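Local coordinates for protein leucine aminopeptidase 2 (Saccharomyces cerevisiae, PDB 2XQ0) that preferentially cleaves di- and tripeptides as a zinc-dependent M1-family aminopeptidase and hydrolyses epoxides such as leukotriene A4 weakly in vitro, at residues S20-N24 against E66-D70; G48-L54 against F112-F118. Residues are numbered along the deposited sequence.

Contact 1 of 2, residues S20-N24 against E66-D70; sequences STLSN and ELHLD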
loop_
_atom_site.group_PDB
_atom_site.type_symbol
_atom_site.label_atom_id
_atom_site.label_comp_id
_atom_site.label_asym_id
_atom_site.label_seq_id
_atom_site.Cartn_x
_atom_site.Cartn_y
_atom_site.Cartn_z
ATOM N N SER A 20 16.570 -6.688 8.601
ATOM C CA SER A 20 15.274 -7.279 8.949
ATOM C C SER A 20 15.164 -8.745 8.555
ATOM O O SER A 20 14.096 -9.336 8.705
ATOM C CB SER A 20 14.124 -6.515 8.276
ATOM O OG SER A 20 14.058 -5.180 8.746
ATOM N N THR A 21 16.240 -9.331 8.029
ATOM C CA THR A 21 16.218 -10.767 7.704
ATOM C C THR A 21 17.190 -11.531 8.597
ATOM O O THR A 21 18.238 -11.015 8.985
ATOM C CB THR A 21 16.547 -11.053 6.226
ATOM O OG1 THR A 21 16.521 -12.463 5.987
ATOM C CG2 THR A 21 17.913 -10.546 5.868
ATOM N N LEU A 22 16.834 -12.767 8.920
ATOM C CA LEU A 22 17.710 -13.644 9.690
ATOM C C LEU A 22 18.470 -14.564 8.735
ATOM O O LEU A 22 19.255 -15.412 9.161
ATOM C CB LEU A 22 16.881 -14.475 10.668
ATOM C CG LEU A 22 16.100 -13.663 11.701
ATOM C CD1 LEU A 22 15.292 -14.569 12.625
ATOM C CD2 LEU A 22 17.048 -12.787 12.500
ATOM N N SER A 23 18.215 -14.409 7.441
ATOM C CA SER A 23 18.792 -15.300 6.438
ATOM C C SER A 23 20.230 -14.897 6.107
ATOM O O SER A 23 20.645 -13.774 6.388
ATOM C CB SER A 23 17.948 -15.310 5.166
ATOM O OG SER A 23 18.145 -14.120 4.424
ATOM N N ASN A 24 21.007 -15.809 5.530
ATOM C CA ASN A 24 22.348 -15.405 5.107
ATOM C C ASN A 24 22.384 -15.225 3.603
ATOM O O ASN A 24 23.114 -15.902 2.878
ATOM C CB ASN A 24 23.458 -16.324 5.642
ATOM C CG ASN A 24 23.255 -17.799 5.304
ATOM O OD1 ASN A 24 22.234 -18.215 4.752
ATOM N ND2 ASN A 24 24.246 -18.602 5.664
ATOM N N GLU A 66 26.403 -23.286 6.387
ATOM C CA GLU A 66 24.988 -23.474 6.652
ATOM C C GLU A 66 24.136 -22.548 5.802
ATOM O O GLU A 66 24.577 -21.463 5.420
ATOM C CB GLU A 66 24.685 -23.203 8.124
ATOM C CG GLU A 66 25.139 -24.285 9.081
ATOM C CD GLU A 66 24.976 -23.868 10.531
ATOM O OE1 GLU A 66 25.018 -24.753 11.417
ATOM O OE2 GLU A 66 24.803 -22.654 10.781
ATOM N N LEU A 67 22.922 -23.002 5.510
ATOM C CA LEU A 67 21.870 -22.161 4.946
ATOM C C LEU A 67 21.096 -21.637 6.131
ATOM O O LEU A 67 20.773 -22.407 7.029
ATOM C CB LEU A 67 20.892 -23.004 4.131
ATOM C CG LEU A 67 20.872 -23.083 2.607
ATOM C CD1 LEU A 67 20.762 -21.699 1.977
ATOM C CD2 LEU A 67 22.086 -23.827 2.094
ATOM N N HIS A 68 20.788 -20.345 6.134
ATOM C CA HIS A 68 19.930 -19.762 7.150
ATOM C C HIS A 68 18.755 -19.137 6.403
ATOM O O HIS A 68 18.947 -18.247 5.568
ATOM C CB HIS A 68 20.643 -18.642 7.905
ATOM C CG HIS A 68 21.771 -19.102 8.770
ATOM N ND1 HIS A 68 22.623 -18.226 9.403
ATOM C CD2 HIS A 68 22.198 -20.346 9.100
ATOM C CE1 HIS A 68 23.521 -18.904 10.095
ATOM N NE2 HIS A 68 23.283 -20.193 9.927
ATOM N N LEU A 69 17.544 -19.596 6.692
ATOM C CA LEU A 69 16.351 -19.000 6.076
ATOM C C LEU A 69 15.424 -18.394 7.133
ATOM O O LEU A 69 15.497 -18.740 8.325
ATOM C CB LEU A 69 15.591 -20.016 5.206
ATOM C CG LEU A 69 16.253 -20.687 3.984
ATOM C CD1 LEU A 69 15.245 -21.482 3.161
ATOM C CD2 LEU A 69 16.918 -19.702 3.087
ATOM N N ASP A 70 14.563 -17.483 6.680
ATOM C CA ASP A 70 13.580 -16.810 7.517
ATOM C C ASP A 70 12.366 -17.723 7.597
ATOM O O ASP A 70 11.997 -18.319 6.604
ATOM C CB ASP A 70 13.115 -15.515 6.823
ATOM C CG ASP A 70 14.139 -14.390 6.886
ATOM O OD1 ASP A 70 14.475 -13.970 8.010
ATOM O OD2 ASP A 70 14.554 -13.880 5.809
#
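Two groups of hydrogen bonds join the irregular segment 20-24 to 66-70, one around Asp70 and one around Asn24. The carboxylate of Asp70 takes a very short bond from the hydroxyl of Thr21 (Thr21 OG1 to Asp70 OD2, 2.4 Å) and a nearly straight one from the backbone amide of Leu22 (Leu22 N to Asp70 OD1, 2.8 Å). Thr21 OG1 is also the acceptor of an ST turn, receiving Ser23 N at 3.0 Å, and Ser23 OG donates to the same Thr21 OG1 at 2.8 Å. Asn24 mimics a backbone partner: its carboxamide accepts from the strand (His68 N to Asn24 OD1, 2.9 Å) and donates to it (Asn24 ND2 to Glu66 O, 2.9 Å), while Asn24 N reaches His68 O at 3.2 Å. Within the strand, His68 NE2 donates to Glu66 OE2 at 3.0 Å, a His-carboxylate bond. The loop runs roughly antiparallel to strand 66-69, 164° between end-to-end directions, along an outermost strand of the large sheet of the M1 N-terminal domain; backbone bonds from Leu67 and Leu69 to strand 101-104 hold the strand's other side. Van der Waals and CA-H...O contacts are fewer. Asn24 ND2 lies over one face of the His68 imidazole, Leu22 CB is 3.6 Å from Asp70 OD1, and Ser23 CB lies 4.1 Å from Leu69 CA. Ser23 CA comes 3.1 Å from His68 O in a CA-H...O contact. Beyond the pair, Asp70 OD2 also bonds the backbone amide of Asp159, and Leu22 O bonds the side chain of Arg100.

Contact 2 of 2, residues G48-L54 against F112-F118; sequences GSVTFQL and FTLNIQF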
loop_
_atom_site.group_PDB
_atom_site.type_symbol
_atom_site.label_atom_id
_atom_site.label_comp_id
_atom_site.label_asym_id
_atom_site.label_seq_id
_atom_site.Cartn_x
_atom_site.Cartn_y
_atom_site.Cartn_z
ATOM N N GLY A 48 2.818 -27.947 1.577
ATOM C CA GLY A 48 3.455 -28.405 0.363
ATOM C C GLY A 48 4.929 -28.186 0.506
ATOM O O GLY A 48 5.498 -28.385 1.583
ATOM N N SER A 49 5.566 -27.764 -0.572
ATOM C CA SER A 49 6.999 -27.619 -0.509
ATOM C C SER A 49 7.470 -26.477 -1.393
ATOM O O SER A 49 6.806 -26.113 -2.354
ATOM C CB SER A 49 7.671 -28.923 -0.918
ATOM O OG SER A 49 7.633 -29.083 -2.321
ATOM N N VAL A 50 8.611 -25.904 -1.035
ATOM C CA VAL A 50 9.257 -24.899 -1.848
ATOM C C VAL A 50 10.595 -25.447 -2.288
ATOM O O VAL A 50 11.323 -26.074 -1.502
ATOM C CB VAL A 50 9.435 -23.538 -1.118
ATOM C CG1 VAL A 50 10.141 -23.694 0.238
ATOM C CG2 VAL A 50 10.207 -22.549 -2.007
ATOM N N THR A 51 10.908 -25.253 -3.560
ATOM C CA THR A 51 12.187 -25.707 -4.088
ATOM C C THR A 51 12.955 -24.506 -4.628
ATOM O O THR A 51 12.440 -23.758 -5.448
ATOM C CB THR A 51 11.995 -26.734 -5.227
ATOM O OG1 THR A 51 11.143 -27.794 -4.787
ATOM C CG2 THR A 51 13.332 -27.309 -5.661
ATOM N N PHE A 52 14.175 -24.325 -4.146
ATOM C CA PHE A 52 15.072 -23.278 -4.622
ATOM C C PHE A 52 16.213 -23.899 -5.415
ATOM O O PHE A 52 16.810 -24.907 -4.993
ATOM C CB PHE A 52 15.707 -22.533 -3.451
ATOM C CG PHE A 52 14.720 -21.856 -2.544
ATOM C CD1 PHE A 52 14.155 -20.642 -2.895
ATOM C CD2 PHE A 52 14.383 -22.417 -1.323
ATOM C CE1 PHE A 52 13.272 -20.008 -2.051
ATOM C CE2 PHE A 52 13.488 -21.794 -0.482
ATOM C CZ PHE A 52 12.931 -20.589 -0.848
ATOM N N GLN A 53 16.544 -23.284 -6.540
ATOM C CA GLN A 53 17.801 -23.568 -7.208
ATOM C C GLN A 53 18.738 -22.481 -6.699
ATOM O O GLN A 53 18.474 -21.289 -6.886
ATOM C CB GLN A 53 17.664 -23.472 -8.727
ATOM C CG GLN A 53 16.538 -24.284 -9.325
ATOM C CD GLN A 53 16.752 -25.759 -9.159
ATOM O OE1 GLN A 53 17.892 -26.232 -9.106
ATOM N NE2 GLN A 53 15.657 -26.509 -9.073
ATOM N N LEU A 54 19.812 -22.886 -6.033
ATOM C CA LEU A 54 20.717 -21.929 -5.398
ATOM C C LEU A 54 22.146 -22.049 -5.899
ATOM O O LEU A 54 22.544 -23.084 -6.441
ATOM C CB LEU A 54 20.709 -22.112 -3.879
ATOM C CG LEU A 54 19.386 -21.974 -3.134
ATOM C CD1 LEU A 54 19.621 -22.157 -1.633
ATOM C CD2 LEU A 54 18.749 -20.624 -3.430
ATOM N N PHE A 112 23.148 -26.035 -6.419
ATOM C CA PHE A 112 22.418 -27.116 -5.764
ATOM C C PHE A 112 20.928 -26.809 -5.658
ATOM O O PHE A 112 20.498 -25.662 -5.834
ATOM C CB PHE A 112 23.035 -27.455 -4.395
ATOM C CG PHE A 112 22.910 -26.346 -3.360
ATOM C CD1 PHE A 112 21.894 -26.373 -2.415
ATOM C CD2 PHE A 112 23.820 -25.298 -3.322
ATOM C CE1 PHE A 112 21.780 -25.378 -1.447
ATOM C CE2 PHE A 112 23.714 -24.290 -2.357
ATOM C CZ PHE A 112 22.686 -24.328 -1.417
ATOM N N THR A 113 20.143 -27.849 -5.403
ATOM C CA THR A 113 18.708 -27.709 -5.255
ATOM C C THR A 113 18.330 -27.944 -3.803
ATOM O O THR A 113 18.811 -28.898 -3.167
ATOM C CB THR A 113 17.975 -28.711 -6.148
ATOM O OG1 THR A 113 18.276 -28.424 -7.520
ATOM C CG2 THR A 113 16.474 -28.623 -5.940
ATOM N N LEU A 114 17.480 -27.058 -3.281
ATOM C CA LEU A 114 17.015 -27.121 -1.896
ATOM C C LEU A 114 15.497 -27.265 -1.844
ATOM O O LEU A 114 14.773 -26.402 -2.344
ATOM C CB LEU A 114 17.439 -25.862 -1.148
ATOM C CG LEU A 114 16.768 -25.659 0.210
ATOM C CD1 LEU A 114 17.107 -26.803 1.149
ATOM C CD2 LEU A 114 17.168 -24.331 0.810
ATOM N N ASN A 115 15.018 -28.360 -1.258
ATOM C CA ASN A 115 13.584 -28.570 -1.102
ATOM C C ASN A 115 13.185 -28.617 0.371
ATOM O O ASN A 115 13.774 -29.346 1.172
ATOM C CB ASN A 115 13.131 -29.850 -1.812
ATOM C CG ASN A 115 11.623 -30.069 -1.725
ATOM O OD1 ASN A 115 11.132 -30.750 -0.826
ATOM N ND2 ASN A 115 10.890 -29.496 -2.657
ATOM N N ILE A 116 12.181 -27.830 0.731
ATOM C CA ILE A 116 11.673 -27.825 2.099
ATOM C C ILE A 116 10.172 -28.076 2.101
ATOM O O ILE A 116 9.409 -27.316 1.498
ATOM C CB ILE A 116 11.912 -26.470 2.759
ATOM C CG1 ILE A 116 13.384 -26.056 2.622
ATOM C CG2 ILE A 116 11.445 -26.494 4.213
ATOM C CD1 ILE A 116 13.614 -24.584 2.820
ATOM N N GLN A 117 9.748 -29.124 2.793
ATOM C CA GLN A 117 8.329 -29.387 2.976
ATOM C C GLN A 117 7.871 -28.710 4.241
ATOM O O GLN A 117 8.543 -28.770 5.268
ATOM C CB GLN A 117 8.052 -30.883 3.094
ATOM C CG GLN A 117 8.293 -31.662 1.828
ATOM C CD GLN A 117 8.223 -33.147 2.073
ATOM O OE1 GLN A 117 7.242 -33.649 2.624
ATOM N NE2 GLN A 117 9.272 -33.861 1.683
ATOM N N PHE A 118 6.708 -28.084 4.176
ATOM C CA PHE A 118 6.233 -27.322 5.309
ATOM C C PHE A 118 4.727 -27.181 5.224
ATOM O O PHE A 118 4.122 -27.501 4.193
ATOM C CB PHE A 118 6.875 -25.926 5.286
ATOM C CG PHE A 118 6.399 -25.076 4.150
ATOM C CD1 PHE A 118 6.955 -25.208 2.886
ATOM C CD2 PHE A 118 5.377 -24.169 4.334
ATOM C CE1 PHE A 118 6.502 -24.435 1.836
ATOM C CE2 PHE A 118 4.923 -23.410 3.297
ATOM C CZ PHE A 118 5.480 -23.546 2.038
HETATM O O HOH W 1 20.995 -25.232 -9.244
#
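Strands 45-56 and 111-120 are antiparallel neighbours in the large sheet of the M1 N-terminal domain, paired in unbroken register from Gly48-Phe118 to Leu54-Phe112. Leu54 and Phe112 form the hydrogen-bonded pair at one end, with Leu54 N to Phe112 O at 2.9 Å and Phe112 N to Leu54 O at 3.0 Å. Leu54 loses the most surface: its CB sits over the Phe112 ring in a CH-pi contact, 4.1 Å from the centroid, and its CD1 meets Phe112 CZ at 3.8 Å and Leu114 CD2 at 4.1 Å. Leu114 carries the apolar row onward, its CD2 touching Phe52 CD2 at 4.0 Å. The backbones of this pair exchange two short bonds, Phe52 N to Leu114 O at 2.8 Å and Leu114 N to Phe52 O at 2.8 Å. Val50, Ile116 and Phe118 extend this buried face, the Phe118 ring leaning toward strand 45-56 so that its CE1 reaches Val50 CG1 at 4.0 Å. Gly48, opposite Phe118, has backbone angles that would jam a CB against the preceding carbonyl. The other face, bearing Ser49, Thr51, Gln53, Thr113, Asn115 and Gln117, is partly exposed and polar. There Asn115 ND2 donates to Thr51 OG1 at 2.7 Å and weakly to Ser49 OG at 3.3 Å, and Thr113 OG1 donates to Gln53 OE1 at 2.7 Å.

How the contacts relate
The centres of contacts 1 and 2 lie 15 Å apart, on the same side of the chain's centre, and their segments alternate along the sequence: 20-24, 48-54, 66-70, 112-118. Strand 66-69 directly follows strand 45-56, yet the two are not neighbours in the sheet: strands 101-104, 84-90, 74-81 and 111-120 lie between them in its order. The curled sheet brings them together through side chains instead. Leu69 CD1 packs 3.5 Å from Ile116 CD1, and Leu67 CD2 3.6 Å from Phe112 CZ. Contact 2 thus supplies paired inner strands to one hydrophobic interior of the N-terminal domain, and contact 1 adds Leu67 and Leu69 of an outermost strand, whose other side carries the loop.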